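Local structure of glycosylation Associate Protein 1 (Streptococcus agalactiae serotype V, 6OYC) at residues L309-S312 with N313-R316; S335-S338 with L339-M343; E456-H460 with R461-Y465; A476-Y479 with Y480-L484. The protein probably acts with its partner Gap proteins in the glycosylation and accessory Sec secretion of bacterial surface proteins, possibly through a lectin-like, sugar-binding role. All blocks are in the same frame, centred on the assembly; numbering follows the deposited sequence.

Interaction 1 of 4, residues L309-S312 with N313-R316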
loop_
_atom_site.group_PDB
_atom_site.type_symbol
_atom_site.label_atom_id
_atom_site.label_comp_id
_atom_site.label_asym_id
_atom_site.label_seq_id
_atom_site.Cartn_x
_atom_site.Cartn_y
_atom_site.Cartn_z
ATOM N N LEU A 309 -10.274 -0.292 17.550
ATOM C CA LEU A 309 -9.969 -1.287 18.571
ATOM C C LEU A 309 -11.235 -1.669 19.322
ATOM O O LEU A 309 -11.941 -0.795 19.839
ATOM C CB LEU A 309 -8.934 -0.760 19.560
ATOM C CG LEU A 309 -7.497 -0.618 19.073
ATOM C CD1 LEU A 309 -7.098 0.843 19.016
ATOM C CD2 LEU A 309 -6.571 -1.380 20.004
ATOM N N GLY A 310 -11.525 -2.969 19.369
ATOM C CA GLY A 310 -12.480 -3.515 20.320
ATOM C C GLY A 310 -13.943 -3.275 20.042
ATOM O O GLY A 310 -14.774 -3.588 20.902
ATOM N N LYS A 311 -14.305 -2.749 18.870
ATOM C CA LYS A 311 -15.714 -2.483 18.610
ATOM C C LYS A 311 -16.561 -3.747 18.539
ATOM O O LYS A 311 -17.792 -3.648 18.617
ATOM C CB LYS A 311 -15.879 -1.675 17.322
ATOM C CG LYS A 311 -15.675 -0.182 17.513
ATOM C CD LYS A 311 -16.662 0.624 16.674
ATOM C CE LYS A 311 -16.023 1.924 16.206
ATOM N NZ LYS A 311 -16.426 2.302 14.821
ATOM N N SER A 312 -15.958 -4.930 18.411
ATOM C CA SER A 312 -16.764 -6.150 18.395
ATOM C C SER A 312 -17.433 -6.438 19.734
ATOM O O SER A 312 -18.238 -7.370 19.812
ATOM C CB SER A 312 -15.919 -7.362 17.987
ATOM O OG SER A 312 -15.096 -7.800 19.051
ATOM N N ASN A 313 -17.112 -5.680 20.786
ATOM C CA ASN A 313 -17.820 -5.824 22.056
ATOM C C ASN A 313 -19.275 -5.378 21.960
ATOM O O ASN A 313 -20.069 -5.720 22.846
ATOM C CB ASN A 313 -17.097 -5.030 23.156
ATOM C CG ASN A 313 -15.916 -5.787 23.749
ATOM O OD1 ASN A 313 -15.760 -6.988 23.528
ATOM N ND2 ASN A 313 -15.085 -5.091 24.504
ATOM N N GLN A 314 -19.638 -4.661 20.891
ATOM C CA GLN A 314 -20.930 -4.008 20.734
ATOM C C GLN A 314 -21.864 -4.743 19.770
ATOM O O GLN A 314 -22.881 -4.175 19.352
ATOM C CB GLN A 314 -20.717 -2.559 20.260
ATOM C CG GLN A 314 -19.671 -1.785 21.077
ATOM C CD GLN A 314 -19.184 -0.506 20.395
ATOM O OE1 GLN A 314 -19.680 -0.115 19.331
ATOM N NE2 GLN A 314 -18.203 0.150 21.011
ATOM N N VAL A 315 -21.555 -5.988 19.409
ATOM C CA VAL A 315 -22.425 -6.759 18.528
ATOM C C VAL A 315 -22.643 -8.137 19.125
ATOM O O VAL A 315 -21.775 -8.675 19.814
ATOM C CB VAL A 315 -21.857 -6.871 17.095
ATOM C CG1 VAL A 315 -21.898 -5.514 16.407
ATOM C CG2 VAL A 315 -20.440 -7.423 17.124
ATOM N N ARG A 316 -23.817 -8.711 18.859
ATOM C CA ARG A 316 -24.070 -10.070 19.322
ATOM C C ARG A 316 -23.385 -11.096 18.424
ATOM O O ARG A 316 -22.916 -12.128 18.915
ATOM C CB ARG A 316 -25.578 -10.339 19.409
ATOM C CG ARG A 316 -25.934 -11.792 19.748
ATOM C CD ARG A 316 -27.430 -12.026 19.932
ATOM N NE ARG A 316 -28.247 -11.039 19.229
ATOM C CZ ARG A 316 -29.513 -11.235 18.869
ATOM N NH1 ARG A 316 -30.111 -12.391 19.135
ATOM N NH2 ARG A 316 -30.182 -10.274 18.239
#
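Asn-313 and Gln-314 set their backbone N-H groups above the flat carbonyls of Gly-310 and Lys-311, 43° and 47° out of the respective planes. The Asn-313 carboxamide passes Gly-310 O, with CG 3.8 Å from it; the amide of Gln-314 lies obliquely across the chain of Lys-311, its OE1 4.1 Å from Lys-311 CD. Both backbone bonds span three residues, Asn-313 N to Gly-310 O and Gln-314 N to Lys-311 O, each 3.1 Å. They make a short 3-10 turn in the loop between strands 297-299 and 318-323, which joins two parallel sheets, as in a GT-B-like architecture. Gly-310 enters the turn with a positive phi, a shape that suits glycine. Val-315 closes the other end, laying CG2 3.5 Å from Ser-312 O. Ser-312 holds OG between its own N and carbonyl carbon (chi1 77°); this hydroxyl and Asn-313 OD1 both bond to NH1 of Arg-425. The ammonium of Lys-311 forms a salt bridge with Glu-422. Main-chain bonds therefore shape this surface turn, while the polar side-chain ends tie it to its surroundings, Glu-422 probably offsetting the charge of Lys-311.

Interaction 2 of 4, residues S335-S338 with L339-M343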
loop_
_atom_site.group_PDB
_atom_site.type_symbol
_atom_site.label_atom_id
_atom_site.label_comp_id
_atom_site.label_asym_id
_atom_site.label_seq_id
_atom_site.Cartn_x
_atom_site.Cartn_y
_atom_site.Cartn_z
ATOM N N SER A 335 -11.023 -27.360 6.711
ATOM C CA SER A 335 -11.439 -26.175 7.458
ATOM C C SER A 335 -12.956 -26.106 7.591
ATOM O O SER A 335 -13.472 -25.843 8.677
ATOM C CB SER A 335 -10.902 -24.911 6.784
ATOM O OG SER A 335 -9.486 -24.879 6.823
ATOM N N LEU A 336 -13.684 -26.323 6.491
ATOM C CA LEU A 336 -15.143 -26.316 6.547
ATOM C C LEU A 336 -15.668 -27.304 7.574
ATOM O O LEU A 336 -16.642 -27.021 8.277
ATOM C CB LEU A 336 -15.729 -26.657 5.184
ATOM C CG LEU A 336 -15.556 -25.602 4.101
ATOM C CD1 LEU A 336 -16.284 -26.083 2.862
ATOM C CD2 LEU A 336 -16.091 -24.259 4.583
ATOM N N THR A 337 -15.037 -28.473 7.669
ATOM C CA THR A 337 -15.513 -29.487 8.600
ATOM C C THR A 337 -15.483 -28.965 10.026
ATOM O O THR A 337 -16.466 -29.091 10.768
ATOM C CB THR A 337 -14.670 -30.755 8.457
ATOM O OG1 THR A 337 -14.959 -31.361 7.196
ATOM C CG2 THR A 337 -14.983 -31.741 9.560
ATOM N N SER A 338 -14.374 -28.345 10.422
ATOM C CA SER A 338 -14.287 -27.862 11.792
ATOM C C SER A 338 -15.175 -26.651 12.009
ATOM O O SER A 338 -15.737 -26.483 13.101
ATOM C CB SER A 338 -12.839 -27.537 12.149
ATOM O OG SER A 338 -12.118 -28.717 12.451
ATOM N N LEU A 339 -15.324 -25.802 10.986
ATOM C CA LEU A 339 -16.174 -24.623 11.133
ATOM C C LEU A 339 -17.624 -25.026 11.348
ATOM O O LEU A 339 -18.318 -24.437 12.187
ATOM C CB LEU A 339 -16.047 -23.708 9.909
ATOM C CG LEU A 339 -14.718 -22.953 9.703
ATOM C CD1 LEU A 339 -14.663 -22.308 8.311
ATOM C CD2 LEU A 339 -14.472 -21.929 10.798
ATOM N N TYR A 340 -18.091 -26.029 10.595
ATOM C CA TYR A 340 -19.409 -26.614 10.824
ATOM C C TYR A 340 -19.586 -27.039 12.281
ATOM O O TYR A 340 -20.579 -26.681 12.925
ATOM C CB TYR A 340 -19.606 -27.797 9.875
ATOM C CG TYR A 340 -21.015 -28.353 9.854
ATOM C CD1 TYR A 340 -22.056 -27.631 9.288
ATOM C CD2 TYR A 340 -21.300 -29.607 10.387
ATOM C CE1 TYR A 340 -23.348 -28.134 9.265
ATOM C CE2 TYR A 340 -22.586 -30.122 10.358
ATOM C CZ TYR A 340 -23.606 -29.376 9.806
ATOM O OH TYR A 340 -24.885 -29.873 9.778
ATOM N N LYS A 341 -18.607 -27.760 12.832
ATOM C CA LYS A 341 -18.741 -28.284 14.190
ATOM C C LYS A 341 -18.885 -27.167 15.220
ATOM O O LYS A 341 -19.778 -27.215 16.077
ATOM C CB LYS A 341 -17.548 -29.176 14.532
ATOM C CG LYS A 341 -17.671 -30.615 14.028
ATOM C CD LYS A 341 -16.756 -31.542 14.811
ATOM C CE LYS A 341 -15.839 -32.345 13.883
ATOM N NZ LYS A 341 -16.561 -33.338 13.030
ATOM N N VAL A 342 -18.013 -26.150 15.163
ATOM C CA VAL A 342 -18.102 -25.088 16.164
ATOM C C VAL A 342 -19.354 -24.245 15.954
ATOM O O VAL A 342 -19.874 -23.647 16.903
ATOM C CB VAL A 342 -16.836 -24.206 16.172
ATOM C CG1 VAL A 342 -15.572 -25.057 16.079
ATOM C CG2 VAL A 342 -16.892 -23.159 15.066
ATOM N N MET A 343 -19.870 -24.200 14.725
ATOM C CA MET A 343 -21.000 -23.331 14.422
ATOM C C MET A 343 -22.318 -23.945 14.865
ATOM O O MET A 343 -23.215 -23.220 15.311
ATOM C CB MET A 343 -21.031 -23.011 12.928
ATOM C CG MET A 343 -20.187 -21.789 12.572
ATOM S SD MET A 343 -19.950 -21.588 10.807
ATOM C CE MET A 343 -21.532 -20.881 10.318
#
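Ser-335 O accepts Leu-339 N at 3.0 Å, the first of four consecutive alpha-helical bonds along helix 329-344, with the donor nearly in line with the C=O, at 162°. Tyr-340 N to Leu-336 O and Val-342 N to Ser-338 O follow the same pattern, and Lys-341 N to Thr-337 O is the longest of the four at 3.3 Å. Short polar side chains spend their hydroxyls close to the helix or on its neighbours: Ser-335 OG bonds back to Glu-331 O, Thr-337 OG1 weakly to Gln-333 O, and Ser-338 OG to the carboxylate of Glu-474. The phenol of Tyr-340 pairs with Gln-379, its ring carried outward because CG stands opposite the backbone N (chi1 -171°).

Apolar branches lie close against main-chain oxygens. CG of Leu-339 lies 3.3 Å from Ser-335 O, and CG1 of Val-342 lies 3.3 Å from Ser-338 O. Lys-341 runs alongside Thr-337, NZ 4.1 Å from the methyl CG2. Leu-336 CD2 and Leu-339 CD1 touch loosely at 4.4 Å.

This is the helix of a beta-alpha-beta crossover between strands 318-323 and 349-354. Leu-336 and Leu-339 rest on Phe-353 of the latter strand, Leu-336 also meets helix 360-375, and Leu-339 and Val-342 pack against helix 473-481.

Interaction 3 of 4, residues E456-H460 with R461-Y465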
loop_
_atom_site.group_PDB
_atom_site.type_symbol
_atom_site.label_atom_id
_atom_site.label_comp_id
_atom_site.label_asym_id
_atom_site.label_seq_id
_atom_site.Cartn_x
_atom_site.Cartn_y
_atom_site.Cartn_z
ATOM N N GLU A 456 6.197 -13.036 14.078
ATOM C CA GLU A 456 6.507 -12.028 15.075
ATOM C C GLU A 456 5.267 -11.276 15.545
ATOM O O GLU A 456 5.357 -10.504 16.507
ATOM C CB GLU A 456 7.547 -11.055 14.517
ATOM C CG GLU A 456 8.805 -11.726 13.992
ATOM C CD GLU A 456 9.970 -10.753 13.927
ATOM O OE1 GLU A 456 9.719 -9.536 14.100
ATOM O OE2 GLU A 456 11.124 -11.199 13.708
ATOM N N PHE A 457 4.118 -11.484 14.908
ATOM C CA PHE A 457 2.921 -10.711 15.210
ATOM C C PHE A 457 2.087 -11.284 16.340
ATOM O O PHE A 457 1.300 -10.544 16.942
ATOM C CB PHE A 457 2.032 -10.608 13.965
ATOM C CG PHE A 457 2.583 -9.702 12.927
ATOM C CD1 PHE A 457 2.273 -8.345 12.941
ATOM C CD2 PHE A 457 3.456 -10.191 11.963
ATOM C CE1 PHE A 457 2.795 -7.502 11.993
ATOM C CE2 PHE A 457 3.981 -9.350 11.012
ATOM C CZ PHE A 457 3.651 -8.009 11.023
ATOM N N VAL A 458 2.196 -12.578 16.609
ATOM C CA VAL A 458 1.292 -13.263 17.523
ATOM C C VAL A 458 2.121 -13.926 18.607
ATOM O O VAL A 458 3.092 -14.630 18.308
ATOM C CB VAL A 458 0.424 -14.305 16.793
ATOM C CG1 VAL A 458 -0.287 -15.199 17.802
ATOM C CG2 VAL A 458 -0.570 -13.621 15.864
ATOM N N GLU A 459 1.760 -13.673 19.858
ATOM C CA GLU A 459 2.220 -14.474 20.984
ATOM C C GLU A 459 1.105 -15.453 21.334
ATOM O O GLU A 459 -0.022 -15.034 21.623
ATOM C CB GLU A 459 2.586 -13.599 22.182
ATOM C CG GLU A 459 3.927 -12.880 22.048
ATOM C CD GLU A 459 4.342 -12.180 23.328
ATOM O OE1 GLU A 459 4.746 -12.876 24.286
ATOM O OE2 GLU A 459 4.255 -10.934 23.383
ATOM N N HIS A 460 1.414 -16.747 21.267
ATOM C CA HIS A 460 0.439 -17.799 21.542
ATOM C C HIS A 460 -0.294 -17.544 22.852
ATOM O O HIS A 460 0.320 -17.188 23.859
ATOM C CB HIS A 460 1.158 -19.149 21.587
ATOM C CG HIS A 460 0.244 -20.324 21.735
ATOM N ND1 HIS A 460 -0.786 -20.586 20.858
ATOM C CD2 HIS A 460 0.220 -21.323 22.650
ATOM C CE1 HIS A 460 -1.405 -21.695 21.226
ATOM N NE2 HIS A 460 -0.813 -22.161 22.310
ATOM N N ARG A 461 -1.623 -17.697 22.816
ATOM C CA ARG A 461 -2.514 -17.572 23.974
ATOM C C ARG A 461 -2.445 -16.198 24.638
ATOM O O ARG A 461 -2.917 -16.023 25.767
ATOM C CB ARG A 461 -2.247 -18.673 25.013
ATOM C CG ARG A 461 -2.617 -20.087 24.548
ATOM C CD ARG A 461 -2.139 -21.151 25.542
ATOM N NE ARG A 461 -2.938 -21.129 26.764
ATOM C CZ ARG A 461 -3.872 -22.026 27.057
ATOM N NH1 ARG A 461 -4.116 -23.028 26.216
ATOM N NH2 ARG A 461 -4.558 -21.924 28.191
ATOM N N LYS A 462 -1.881 -15.207 23.965
ATOM C CA LYS A 462 -1.894 -13.836 24.459
ATOM C C LYS A 462 -2.704 -12.920 23.560
ATOM O O LYS A 462 -3.567 -12.176 24.048
ATOM C CB LYS A 462 -0.458 -13.302 24.588
ATOM C CG LYS A 462 0.366 -13.951 25.686
ATOM C CD LYS A 462 1.565 -13.088 26.052
ATOM C CE LYS A 462 2.471 -13.797 27.038
ATOM N NZ LYS A 462 1.687 -14.357 28.185
ATOM N N ASN A 463 -2.440 -12.957 22.249
ATOM C CA ASN A 463 -3.220 -12.212 21.266
ATOM C C ASN A 463 -3.511 -13.086 20.059
ATOM O O ASN A 463 -3.774 -12.569 18.968
ATOM C CB ASN A 463 -2.497 -10.920 20.837
ATOM C CG ASN A 463 -1.254 -11.180 19.979
ATOM O OD1 ASN A 463 -0.540 -12.178 20.157
ATOM N ND2 ASN A 463 -0.990 -10.269 19.047
ATOM N N GLY A 464 -3.446 -14.397 20.228
ATOM C CA GLY A 464 -3.669 -15.305 19.122
ATOM C C GLY A 464 -3.478 -16.737 19.576
ATOM O O GLY A 464 -3.242 -17.023 20.757
ATOM N N TYR A 465 -3.592 -17.640 18.615
ATOM C CA TYR A 465 -3.536 -19.064 18.905
ATOM C C TYR A 465 -2.949 -19.774 17.697
ATOM O O TYR A 465 -3.450 -19.621 16.575
ATOM C CB TYR A 465 -4.925 -19.606 19.238
ATOM C CG TYR A 465 -4.926 -20.953 19.933
ATOM C CD1 TYR A 465 -4.702 -22.130 19.218
ATOM C CD2 TYR A 465 -5.175 -21.051 21.303
ATOM C CE1 TYR A 465 -4.721 -23.374 19.848
ATOM C CE2 TYR A 465 -5.193 -22.296 21.944
ATOM C CZ TYR A 465 -4.965 -23.449 21.210
ATOM O OH TYR A 465 -4.976 -24.672 21.837
#
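Glu-459 to Lys-462 form a tight reversal of the chain just ahead of strand 464-466, stapled from inside by the amide of Asn-463. Lys-462 N bonds to Glu-459 O at 3.0 Å, and the same oxygen also receives Asn-463 N at 3.2 Å. His-460 and Arg-461 take the backbone angles of a type II beta turn, Arg-461 with positive phi. With CG wedged between its own N and carbonyl carbon (chi1 70°), Asn-463 folds back: OD1 accepts Glu-459 N at 2.8 Å in its carbonyl plane, and ND2 donates nearly straight (171°) to Phe-457 O at 3.1 Å. An amide suits this place because it offers donor and acceptor at once. The turn leads from strand 449-451 into the outermost strand of a six-stranded parallel, Rossmann-like sheet. Gly-464, lacking a side chain, lets Val-458 CG1 approach its CA to 3.6 Å. His-460 makes a T-shaped stack, directing its edge, through CE1, over the centre of the Tyr-465 ring, with planes at 62°. Arg-461 CG covers one face of the imidazole in a CH-pi contact, 3.7 Å from its centroid. Glu-459 lays OE1 beside Lys-462 CD, while OE2 bonds to Tyr-493 and His-460 ND1 to Ile-466 N.

Interaction 4 of 4, residues A476-Y479 with Y480-L484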
loop_
_atom_site.group_PDB
_atom_site.type_symbol
_atom_site.label_atom_id
_atom_site.label_comp_id
_atom_site.label_asym_id
_atom_site.label_seq_id
_atom_site.Cartn_x
_atom_site.Cartn_y
_atom_site.Cartn_z
ATOM N N ALA A 476 -9.444 -23.841 19.084
ATOM C CA ALA A 476 -8.985 -22.458 19.046
ATOM C C ALA A 476 -10.144 -21.473 18.887
ATOM O O ALA A 476 -10.118 -20.382 19.471
ATOM C CB ALA A 476 -7.963 -22.292 17.921
ATOM N N ILE A 477 -11.155 -21.816 18.098
ATOM C CA ILE A 477 -12.250 -20.878 17.853
ATOM C C ILE A 477 -13.047 -20.668 19.143
ATOM O O ILE A 477 -13.300 -19.510 19.511
ATOM C CB ILE A 477 -13.138 -21.338 16.683
ATOM C CG1 ILE A 477 -12.352 -21.291 15.371
ATOM C CG2 ILE A 477 -14.362 -20.466 16.579
ATOM C CD1 ILE A 477 -13.142 -21.755 14.151
ATOM N N PRO A 478 -13.453 -21.721 19.874
ATOM C CA PRO A 478 -14.126 -21.474 21.166
ATOM C C PRO A 478 -13.262 -20.735 22.165
ATOM O O PRO A 478 -13.778 -19.908 22.925
ATOM C CB PRO A 478 -14.468 -22.885 21.656
ATOM C CG PRO A 478 -14.596 -23.681 20.404
ATOM C CD PRO A 478 -13.513 -23.148 19.507
ATOM N N TYR A 479 -11.951 -21.002 22.167
ATOM C CA TYR A 479 -11.031 -20.345 23.090
ATOM C C TYR A 479 -11.153 -18.824 23.060
ATOM O O TYR A 479 -10.973 -18.158 24.086
ATOM C CB TYR A 479 -9.606 -20.753 22.738
ATOM C CG TYR A 479 -8.536 -20.176 23.635
ATOM C CD1 TYR A 479 -8.224 -20.785 24.846
ATOM C CD2 TYR A 479 -7.816 -19.040 23.267
ATOM C CE1 TYR A 479 -7.235 -20.279 25.674
ATOM C CE2 TYR A 479 -6.814 -18.524 24.099
ATOM C CZ TYR A 479 -6.534 -19.156 25.303
ATOM O OH TYR A 479 -5.555 -18.682 26.149
ATOM N N TYR A 480 -11.397 -18.243 21.885
ATOM C CA TYR A 480 -11.514 -16.793 21.789
ATOM C C TYR A 480 -12.946 -16.320 21.618
ATOM O O TYR A 480 -13.254 -15.187 21.999
ATOM C CB TYR A 480 -10.644 -16.250 20.639
ATOM C CG TYR A 480 -9.209 -16.028 21.066
ATOM C CD1 TYR A 480 -8.912 -15.167 22.107
ATOM C CD2 TYR A 480 -8.161 -16.707 20.466
ATOM C CE1 TYR A 480 -7.617 -14.972 22.527
ATOM C CE2 TYR A 480 -6.853 -16.516 20.887
ATOM C CZ TYR A 480 -6.588 -15.647 21.918
ATOM O OH TYR A 480 -5.295 -15.434 22.367
ATOM N N CYS A 481 -13.830 -17.168 21.108
ATOM C CA CYS A 481 -15.191 -16.741 20.823
ATOM C C CYS A 481 -16.121 -16.887 22.012
ATOM O O CYS A 481 -17.005 -16.044 22.202
ATOM C CB CYS A 481 -15.748 -17.534 19.642
ATOM S SG CYS A 481 -15.135 -16.901 18.060
ATOM N N GLU A 482 -15.933 -17.921 22.826
ATOM C CA GLU A 482 -16.854 -18.219 23.908
ATOM C C GLU A 482 -16.288 -17.931 25.289
ATOM O O GLU A 482 -17.050 -17.558 26.182
ATOM C CB GLU A 482 -17.307 -19.679 23.791
ATOM C CG GLU A 482 -17.675 -19.987 22.324
ATOM C CD GLU A 482 -18.131 -21.409 22.087
ATOM O OE1 GLU A 482 -18.051 -22.224 23.031
ATOM O OE2 GLU A 482 -18.574 -21.710 20.950
ATOM N N GLN A 483 -14.972 -18.039 25.478
ATOM C CA GLN A 483 -14.338 -17.620 26.726
ATOM C C GLN A 483 -13.936 -16.151 26.577
ATOM O O GLN A 483 -12.937 -15.827 25.924
ATOM C CB GLN A 483 -13.144 -18.514 27.057
ATOM C CG GLN A 483 -13.401 -20.017 26.913
ATOM C CD GLN A 483 -12.197 -20.883 27.325
ATOM O OE1 GLN A 483 -11.391 -20.498 28.186
ATOM N NE2 GLN A 483 -12.074 -22.056 26.701
ATOM N N LEU A 484 -14.724 -15.256 27.193
ATOM C CA LEU A 484 -14.505 -13.818 27.054
ATOM C C LEU A 484 -13.181 -13.374 27.647
ATOM O O LEU A 484 -12.615 -12.362 27.212
ATOM C CB LEU A 484 -15.619 -13.042 27.737
ATOM C CG LEU A 484 -16.884 -12.775 26.942
ATOM C CD1 LEU A 484 -18.037 -12.599 27.915
ATOM C CD2 LEU A 484 -16.704 -11.545 26.082
#
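Ile-477 O takes two donors in the last turn of helix 473-481: Cys-481 N at 2.9 Å, nearly in line with the carbonyl, and Tyr-480 N at 3.3 Å from above the carbonyl plane. The alpha-helical bond from Tyr-480 N to Ala-476 O is weak. Pro-478 kinks the helix, having no N-H to give to the preceding turn, yet its carbonyl works normally, accepting Glu-482 N at 2.9 Å and, weakly, Gln-483 N. The regular turns end after Cys-481, and Gln-483 occupies the N-cap position of helix 484-502.

Tyr-479 and Tyr-480 point the same way and stack T-shaped, planes at 87° and centroids 4.9 Å apart. The edge of Tyr-479 enters with CD2 3.5 Å above the centre of the Tyr-480 face; CG of Tyr-479 opposite the backbone N (chi1 -178°) swings it there. Tyrosine suits Tyr-480 because its buried hydroxyl bonds to Gly-464 O. One turn apart, Ile-477 CG2 packs on Cys-481 SG at 3.9 Å. The extended chain of Glu-482 runs beside CA and CB of Pro-478, OE1 3.9 Å from CB, and its OE2 bonds to Asn-346.

Ile-477, Tyr-480 and Cys-481 press on Leu-426 of strand 426-428, while Ala-476 and Tyr-480 meet Tyr-465 of strand 464-466; Ile-477 also faces helix 329-344.

Interaction 4 links its two neighbours in space. It touches interaction 2 where Leu-339 CD2 lies 3.6 Å from Ile-477 CD1, so that helices 329-344 and 473-481 pack together through apolar branches. It also touches interaction 3, through Tyr-480 OH, 3.1 Å from Gly-464 O in a probable hydrogen bond, and through Tyr-465 CD1, 3.5 Å from Ala-476 CB. Interactions 2 and 3 do not meet, their nearest atoms being about 12 Å apart. Interaction 1 stands off on the surface, its nearest atoms about 5 Å from interaction 4. All four belong to the part of the chain around the six-stranded sheet, and no ligand site is identified among them.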